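Local coordinates for uncharacterized protein BAD_0989 (Bifidobacterium adolescentis ATCC 15703, PDB 3CYM) that is of unknown function but probably binds nucleic acid and acts as a 3'-5' exonuclease of the ribonuclease D type, at residues A[19-24]-A[28-33]; A[59-64]-A[69-74]. One frame throughout, in Å; residues are numbered along the deposited sequence.

Interaction 1 joins the short edge strand 20-21 to the helix that follows it, and interaction 2 is the hairpin of strands 57-65 and 68-72; their centres lie about 9 Å apart. The two meet along one side of the mixed sheet, where strand 20-21 runs parallel to strand 68-72. Two probable hydrogen bonds mark that seam: I21 N lies 2.7 Å from L71 O, and I21 O lies 2.9 Å from D73 N. The Y30 side chain of interaction 1 also reaches the hairpin. Interaction 2 stands nearer the metal site of D44, E46 and D172, the Q61 side chain being about 5 Å from a bound sodium ion.

Interaction 1: residues A[19-24]-A[28-33]; sequences NVIDTL and RDYCSE
The backbone passes from strand 20-21 through D22 and T23 into helix 24-35, where R28 N donates to L24 O at 3.0 Å with an N-H...O angle of 167°, the i+4 N-H to i C=O bond of the helix's first turn. R28 CG, set beside its own backbone N, lies against the same oxygen, 3.1 Å from L24 O. The L24 and R28 side chains run alongside each other in the same direction. A bend at chi2 brings R28 CD to 4.1 Å from L24 CD1; beyond it the arginine turns away from the leucine, and NH1 has a long, weak ion pair with D86. T23 occupies the N-cap position, its OG1 making a weak hydrogen bond to A26 N. The strand-to-helix unit belongs to the 3'-5' exonuclease domain of the RNase H clan, with the strand at one border of the mixed sheet. I21 supplies the second point of touch: its CD1 sits 3.8 Å from Y30 CB, the isoleucine chain nearly perpendicular to the tyrosine side chain. The methyl approaches the ring obliquely, at the CG end. With CG anti to the backbone N (chi1 -168°), the tyrosine then leads away from I21 toward the hairpin, where its OH hydrogen-bonds to G68 O.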
ATOM      1  N   ASN A  19     -16.455   0.308  21.631  1.00 20.49           N
ATOM      2  CA  ASN A  19     -17.169   1.408  21.013  1.00 19.54           C
ATOM      3  C   ASN A  19     -16.155   2.291  20.321  1.00 21.15           C
ATOM      4  O   ASN A  19     -14.990   2.334  20.717  1.00 29.33           O
ATOM      5  CB  ASN A  19     -17.918   2.242  22.056  1.00 24.56           C
ATOM      6  CG  ASN A  19     -18.922   1.437  22.853  1.00 24.21           C
ATOM      7  OD1 ASN A  19     -19.303   0.330  22.472  1.00 26.85           O
ATOM      8  ND2 ASN A  19     -19.365   2.001  23.970  1.00 20.05           N
ATOM      9  N   VAL A  20     -16.592   2.995  19.292  1.00 18.24           N
ATOM     10  CA  VAL A  20     -15.722   3.926  18.586  1.00 23.45           C
ATOM     11  C   VAL A  20     -15.473   5.180  19.446  1.00 21.37           C
ATOM     12  O   VAL A  20     -16.368   5.664  20.142  1.00 21.51           O
ATOM     13  CB  VAL A  20     -16.268   4.240  17.156  1.00 22.98           C
ATOM     14  CG1 VAL A  20     -17.668   4.818  17.218  1.00 30.09           C
ATOM     15  CG2 VAL A  20     -15.328   5.143  16.363  1.00 24.97           C
ATOM     16  N   ILE A  21     -14.227   5.645  19.443  1.00 17.44           N
ATOM     17  CA  ILE A  21     -13.858   6.893  20.075  1.00 17.91           C
ATOM     18  C   ILE A  21     -13.982   8.002  19.031  1.00 20.74           C
ATOM     19  O   ILE A  21     -13.240   8.035  18.039  1.00 12.46           O
ATOM     20  CB  ILE A  21     -12.449   6.825  20.675  1.00 16.44           C
ATOM     21  CG1 ILE A  21     -12.415   5.782  21.800  1.00 20.54           C
ATOM     22  CG2 ILE A  21     -12.048   8.169  21.219  1.00 18.82           C
ATOM     23  CD1 ILE A  21     -11.035   5.301  22.184  1.00 14.55           C
ATOM     24  N   ASP A  22     -14.958   8.880  19.244  1.00 24.71           N
ATOM     25  CA  ASP A  22     -15.275   9.934  18.282  1.00 22.61           C
ATOM     26  C   ASP A  22     -15.565  11.289  18.919  1.00 24.53           C
ATOM     27  O   ASP A  22     -15.986  12.221  18.233  1.00 26.84           O
ATOM     28  CB  ASP A  22     -16.409   9.509  17.328  1.00 21.08           C
ATOM     29  CG  ASP A  22     -17.705   9.116  18.043  1.00 20.64           C
ATOM     30  OD1 ASP A  22     -18.527   8.442  17.383  1.00 25.00           O
ATOM     31  OD2 ASP A  22     -17.926   9.452  19.233  1.00 29.07           O
ATOM     32  N   THR A  23     -15.347  11.387  20.229  1.00 24.17           N
ATOM     33  CA  THR A  23     -15.482  12.660  20.944  1.00 25.58           C
ATOM     34  C   THR A  23     -14.166  13.055  21.619  1.00 30.89           C
ATOM     35  O   THR A  23     -13.342  12.192  21.934  1.00 32.18           O
ATOM     36  CB  THR A  23     -16.615  12.626  22.001  1.00 23.67           C
ATOM     37  OG1 THR A  23     -16.313  11.660  23.018  1.00 27.21           O
ATOM     38  CG2 THR A  23     -17.953  12.285  21.364  1.00 14.11           C
ATOM     39  N   LEU A  24     -13.970  14.359  21.821  1.00 30.91           N
ATOM     40  CA  LEU A  24     -12.799  14.865  22.540  1.00 27.52           C
ATOM     41  C   LEU A  24     -12.594  14.273  23.950  1.00 29.64           C
ATOM     42  O   LEU A  24     -11.481  13.823  24.239  1.00 32.06           O
ATOM     43  CB  LEU A  24     -12.754  16.404  22.559  1.00 31.57           C
ATOM     44  CG  LEU A  24     -11.543  17.068  23.236  1.00 26.92           C
ATOM     45  CD1 LEU A  24     -10.285  16.905  22.398  1.00 27.52           C
ATOM     46  CD2 LEU A  24     -11.805  18.539  23.534  1.00 23.83           C
ATOM     47  N   ARG A  28      -9.222  12.060  25.054  1.00 20.09           N
ATOM     48  CA  ARG A  28      -8.357  12.426  26.173  1.00 17.25           C
ATOM     49  C   ARG A  28      -8.315  11.303  27.208  1.00 21.84           C
ATOM     50  O   ARG A  28      -7.312  11.136  27.893  1.00 22.69           O
ATOM     51  CB  ARG A  28      -8.803  13.728  26.858  1.00 16.69           C
ATOM     52  CG  ARG A  28      -9.079  14.928  25.946  1.00 19.93           C
ATOM     53  CD  ARG A  28      -7.827  15.636  25.423  1.00 36.18           C
ATOM     54  NE  ARG A  28      -7.414  16.776  26.251  1.00 43.29           N
ATOM     55  CZ  ARG A  28      -6.289  16.831  26.972  1.00 46.50           C
ATOM     56  NH1 ARG A  28      -5.441  15.808  26.987  1.00 40.64           N
ATOM     57  NH2 ARG A  28      -6.009  17.918  27.687  1.00 42.62           N
ATOM     58  N   ASP A  29      -9.404  10.545  27.316  1.00 18.64           N
ATOM     59  CA  ASP A  29      -9.464   9.412  28.241  1.00 22.24           C
ATOM     60  C   ASP A  29      -8.587   8.251  27.783  1.00 19.82           C
ATOM     61  O   ASP A  29      -7.859   7.664  28.589  1.00 21.10           O
ATOM     62  CB  ASP A  29     -10.906   8.922  28.445  1.00 23.92           C
ATOM     63  CG  ASP A  29     -10.989   7.738  29.410  1.00 31.60           C
ATOM     64  OD1 ASP A  29     -10.408   7.821  30.518  1.00 40.28           O
ATOM     65  OD2 ASP A  29     -11.631   6.722  29.065  1.00 34.09           O
ATOM     66  N   TYR A  30      -8.667   7.921  26.495  1.00 21.10           N
ATOM     67  CA  TYR A  30      -7.859   6.838  25.936  1.00 20.40           C
ATOM     68  C   TYR A  30      -6.377   7.169  25.961  1.00 15.98           C
ATOM     69  O   TYR A  30      -5.572   6.308  26.270  1.00 17.29           O
ATOM     70  CB  TYR A  30      -8.303   6.455  24.518  1.00 17.19           C
ATOM     71  CG  TYR A  30      -7.673   5.163  24.039  1.00 15.19           C
ATOM     72  CD1 TYR A  30      -7.980   3.953  24.649  1.00 15.04           C
ATOM     73  CD2 TYR A  30      -6.758   5.152  22.982  1.00 14.56           C
ATOM     74  CE1 TYR A  30      -7.407   2.760  24.221  1.00 12.45           C
ATOM     75  CE2 TYR A  30      -6.183   3.956  22.547  1.00  6.17           C
ATOM     76  CZ  TYR A  30      -6.508   2.769  23.176  1.00 13.81           C
ATOM     77  OH  TYR A  30      -5.936   1.587  22.769  1.00 13.14           O
ATOM     78  N   CYS A  31      -6.031   8.419  25.663  1.00 19.56           N
ATOM     79  CA  CYS A  31      -4.644   8.886  25.766  1.00 16.89           C
ATOM     80  C   CYS A  31      -4.050   8.718  27.163  1.00 17.79           C
ATOM     81  O   CYS A  31      -2.908   8.290  27.298  1.00 21.32           O
ATOM     82  CB  CYS A  31      -4.532  10.340  25.315  1.00 18.23           C
ATOM     83  SG  CYS A  31      -4.636  10.546  23.523  1.00 20.78           S
ATOM     84  N   SER A  32      -4.832   9.052  28.190  1.00 17.40           N
ATOM     85  CA  SER A  32      -4.463   8.832  29.598  1.00 19.72           C
ATOM     86  C   SER A  32      -4.201   7.369  29.926  1.00 20.51           C
ATOM     87  O   SER A  32      -3.237   7.038  30.627  1.00 20.29           O
ATOM     88  CB  SER A  32      -5.573   9.345  30.517  1.00 20.37           C
ATOM     89  OG  SER A  32      -5.408  10.724  30.770  1.00 25.46           O
ATOM     90  N   GLU A  33      -5.073   6.500  29.419  1.00 18.59           N
ATOM     91  CA  GLU A  33      -4.932   5.053  29.591  1.00 20.31           C
ATOM     92  C   GLU A  33      -3.699   4.509  28.869  1.00 22.35           C
ATOM     93  O   GLU A  33      -3.044   3.586  29.357  1.00 27.88           O
ATOM     94  CB  GLU A  33      -6.196   4.345  29.112  1.00 18.17           C
ATOM     95  CG  GLU A  33      -7.420   4.655  29.952  1.00 19.13           C
ATOM     96  CD  GLU A  33      -7.323   4.086  31.345  1.00 25.33           C
ATOM     97  OE1 GLU A  33      -7.318   4.874  32.320  1.00 24.51           O
ATOM     98  OE2 GLU A  33      -7.236   2.845  31.461  1.00 34.50           O
TER

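Interaction 2: residues A[59-64]-A[69-74]; sequences LVQFKR and IGLLDP
The F62 ring takes L72 CD2 at its edge, near the ring plane, with F62 CD2 3.9 Å from that methyl; the ring of F87 also meets it, the two planes inclined to each other. F62 and L72 belong to an antiparallel beta hairpin in the mixed sheet of the exonuclease domain, its strand segments running at 163° to each other. V60 and L72 form one hydrogen-bonded pair and F62 and G70 another. The straightest of the four backbone bonds is L72 N to V60 O, 2.7 Å with an N-H...O angle of 176°; the reciprocal V60 N to L72 O is more bent, at 136°. V60, F62 and L72 share one sheet face, while Q61, K63, I69 and L71 occupy the other, alongside helix 163-174. There Q61 CG packs 3.7 Å from L71 CD2, and the glutamine chain bends at chi2, its NE2 donating to A169 O and to OE2 of the metal ligand E46. K63 instead runs extended past I69, K63 CG to I69 CG1 3.9 Å, and its NZ forms a salt bridge with E174. At the far end of the hairpin, L59 CD1 comes back over the neighbouring strand to lie 3.4 Å from L72 O.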
ATOM      1  N   LEU A  59     -10.581   4.993   9.906  1.00 14.47           N
ATOM      2  CA  LEU A  59     -10.503   4.400  11.239  1.00 13.04           C
ATOM      3  C   LEU A  59      -9.045   4.135  11.587  1.00 13.54           C
ATOM      4  O   LEU A  59      -8.215   3.891  10.711  1.00 15.55           O
ATOM      5  CB  LEU A  59     -11.324   3.104  11.334  1.00 12.68           C
ATOM      6  CG  LEU A  59     -11.519   2.479  12.732  1.00  6.52           C
ATOM      7  CD1 LEU A  59     -12.242   3.390  13.713  1.00  7.18           C
ATOM      8  CD2 LEU A  59     -12.251   1.173  12.611  1.00 10.26           C
ATOM      9  N   VAL A  60      -8.749   4.193  12.879  1.00 17.24           N
ATOM     10  CA  VAL A  60      -7.412   3.996  13.395  1.00 17.88           C
ATOM     11  C   VAL A  60      -7.559   3.135  14.666  1.00 19.52           C
ATOM     12  O   VAL A  60      -8.395   3.422  15.519  1.00 18.38           O
ATOM     13  CB  VAL A  60      -6.738   5.377  13.604  1.00 17.22           C
ATOM     14  CG1 VAL A  60      -5.929   5.411  14.820  1.00 15.73           C
ATOM     15  CG2 VAL A  60      -5.901   5.771  12.377  1.00 21.64           C
ATOM     16  N   GLN A  61      -6.790   2.048  14.746  1.00 18.92           N
ATOM     17  CA  GLN A  61      -6.980   1.039  15.794  1.00 18.38           C
ATOM     18  C   GLN A  61      -5.722   0.869  16.616  1.00 16.72           C
ATOM     19  O   GLN A  61      -4.639   0.693  16.060  1.00 14.15           O
ATOM     20  CB  GLN A  61      -7.372  -0.327  15.214  1.00 19.18           C
ATOM     21  CG  GLN A  61      -8.567  -0.341  14.287  1.00 21.55           C
ATOM     22  CD  GLN A  61      -8.191  -0.633  12.854  1.00 18.65           C
ATOM     23  OE1 GLN A  61      -8.095   0.276  12.039  1.00 16.30           O
ATOM     24  NE2 GLN A  61      -7.959  -1.902  12.544  1.00 18.32           N
ATOM     25  N   PHE A  62      -5.878   0.913  17.939  1.00 17.35           N
ATOM     26  CA  PHE A  62      -4.765   0.738  18.864  1.00 14.05           C
ATOM     27  C   PHE A  62      -5.070  -0.229  19.985  1.00 17.30           C
ATOM     28  O   PHE A  62      -6.220  -0.409  20.360  1.00 16.27           O
ATOM     29  CB  PHE A  62      -4.329   2.081  19.452  1.00 15.56           C
ATOM     30  CG  PHE A  62      -3.794   3.025  18.431  1.00 14.82           C
ATOM     31  CD1 PHE A  62      -2.636   2.713  17.719  1.00 19.04           C
ATOM     32  CD2 PHE A  62      -4.461   4.204  18.144  1.00 18.56           C
ATOM     33  CE1 PHE A  62      -2.141   3.576  16.747  1.00 19.37           C
ATOM     34  CE2 PHE A  62      -3.963   5.073  17.183  1.00 23.03           C
ATOM     35  CZ  PHE A  62      -2.804   4.751  16.474  1.00 22.06           C
ATOM     36  N   LYS A  63      -4.023  -0.860  20.502  1.00 14.70           N
ATOM     37  CA  LYS A  63      -4.120  -1.638  21.720  1.00 16.88           C
ATOM     38  C   LYS A  63      -2.831  -1.497  22.511  1.00 17.88           C
ATOM     39  O   LYS A  63      -1.728  -1.582  21.951  1.00 22.25           O
ATOM     40  CB  LYS A  63      -4.406  -3.124  21.436  1.00 14.11           C
ATOM     41  CG  LYS A  63      -4.776  -3.886  22.695  1.00  8.98           C
ATOM     42  CD  LYS A  63      -4.865  -5.384  22.498  1.00 13.78           C
ATOM     43  CE  LYS A  63      -5.444  -6.013  23.750  1.00 14.49           C
ATOM     44  NZ  LYS A  63      -5.539  -7.492  23.673  1.00 12.66           N
ATOM     45  N   ARG A  64      -2.980  -1.264  23.809  1.00 14.14           N
ATOM     46  CA  ARG A  64      -1.869  -1.355  24.741  1.00 16.03           C
ATOM     47  C   ARG A  64      -2.355  -2.059  25.997  1.00 20.06           C
ATOM     48  O   ARG A  64      -3.489  -1.843  26.427  1.00 19.15           O
ATOM     49  CB  ARG A  64      -1.337   0.031  25.080  1.00 15.21           C
ATOM     50  CG  ARG A  64       0.154   0.063  25.257  1.00 14.81           C
ATOM     51  CD  ARG A  64       0.685   1.462  25.427  1.00  9.62           C
ATOM     52  NE  ARG A  64       2.114   1.394  25.693  1.00  9.59           N
ATOM     53  CZ  ARG A  64       2.852   2.379  26.186  1.00 15.66           C
ATOM     54  NH1 ARG A  64       2.310   3.555  26.483  1.00 13.96           N
ATOM     55  NH2 ARG A  64       4.148   2.178  26.380  1.00 19.74           N
ATOM     56  N   ILE A  69      -8.410  -1.851  23.736  1.00 18.47           N
ATOM     57  CA  ILE A  69      -8.531  -1.478  22.322  1.00 14.89           C
ATOM     58  C   ILE A  69      -9.232  -0.131  22.148  1.00 17.39           C
ATOM     59  O   ILE A  69     -10.326   0.097  22.695  1.00 19.73           O
ATOM     60  CB  ILE A  69      -9.241  -2.597  21.484  1.00 17.98           C
ATOM     61  CG1 ILE A  69      -8.506  -3.943  21.632  1.00 10.93           C
ATOM     62  CG2 ILE A  69      -9.375  -2.195  20.015  1.00  2.14           C
ATOM     63  CD1 ILE A  69      -9.208  -5.140  20.983  1.00  9.95           C
ATOM     64  N   GLY A  70      -8.574   0.768  21.414  1.00 18.85           N
ATOM     65  CA  GLY A  70      -9.186   2.020  20.969  1.00 12.88           C
ATOM     66  C   GLY A  70      -9.434   2.039  19.474  1.00 14.67           C
ATOM     67  O   GLY A  70      -8.498   1.875  18.692  1.00 18.79           O
ATOM     68  N   LEU A  71     -10.692   2.241  19.082  1.00 10.56           N
ATOM     69  CA  LEU A  71     -11.062   2.440  17.682  1.00 16.67           C
ATOM     70  C   LEU A  71     -11.363   3.916  17.479  1.00 15.82           C
ATOM     71  O   LEU A  71     -12.392   4.405  17.922  1.00 17.97           O
ATOM     72  CB  LEU A  71     -12.281   1.585  17.289  1.00 14.51           C
ATOM     73  CG  LEU A  71     -12.264   0.082  17.585  1.00  7.81           C
ATOM     74  CD1 LEU A  71     -13.458  -0.574  16.968  1.00  2.00           C
ATOM     75  CD2 LEU A  71     -11.017  -0.559  17.048  1.00  3.22           C
ATOM     76  N   LEU A  72     -10.460   4.626  16.814  1.00 14.09           N
ATOM     77  CA  LEU A  72     -10.519   6.075  16.793  1.00 15.66           C
ATOM     78  C   LEU A  72     -11.007   6.565  15.437  1.00 16.65           C
ATOM     79  O   LEU A  72     -10.440   6.210  14.405  1.00 17.74           O
ATOM     80  CB  LEU A  72      -9.146   6.687  17.123  1.00 14.29           C
ATOM     81  CG  LEU A  72      -8.346   6.604  18.454  1.00 21.33           C
ATOM     82  CD1 LEU A  72      -8.874   7.479  19.563  1.00 16.94           C
ATOM     83  CD2 LEU A  72      -8.107   5.210  18.994  1.00 18.23           C
ATOM     84  N   ASP A  73     -12.064   7.375  15.458  1.00 11.93           N
ATOM     85  CA  ASP A  73     -12.642   7.997  14.264  1.00 14.82           C
ATOM     86  C   ASP A  73     -11.884   9.290  13.955  1.00 16.93           C
ATOM     87  O   ASP A  73     -12.143  10.294  14.602  1.00 16.76           O
ATOM     88  CB  ASP A  73     -14.125   8.305  14.552  1.00 17.41           C
ATOM     89  CG  ASP A  73     -14.897   8.877  13.343  1.00 13.99           C
ATOM     90  OD1 ASP A  73     -14.309   9.357  12.351  1.00 15.01           O
ATOM     91  OD2 ASP A  73     -16.146   8.856  13.410  1.00 22.04           O
ATOM     92  N   PRO A  74     -10.970   9.276  12.953  1.00 20.51           N
ATOM     93  CA  PRO A  74     -10.124  10.449  12.681  1.00 22.34           C
ATOM     94  C   PRO A  74     -10.899  11.716  12.285  1.00 22.67           C
ATOM     95  O   PRO A  74     -10.569  12.803  12.755  1.00 20.84           O
ATOM     96  CB  PRO A  74      -9.229   9.982  11.519  1.00 20.23           C
ATOM     97  CG  PRO A  74      -9.282   8.489  11.561  1.00 15.11           C
ATOM     98  CD  PRO A  74     -10.679   8.183  12.004  1.00 22.07           C
TER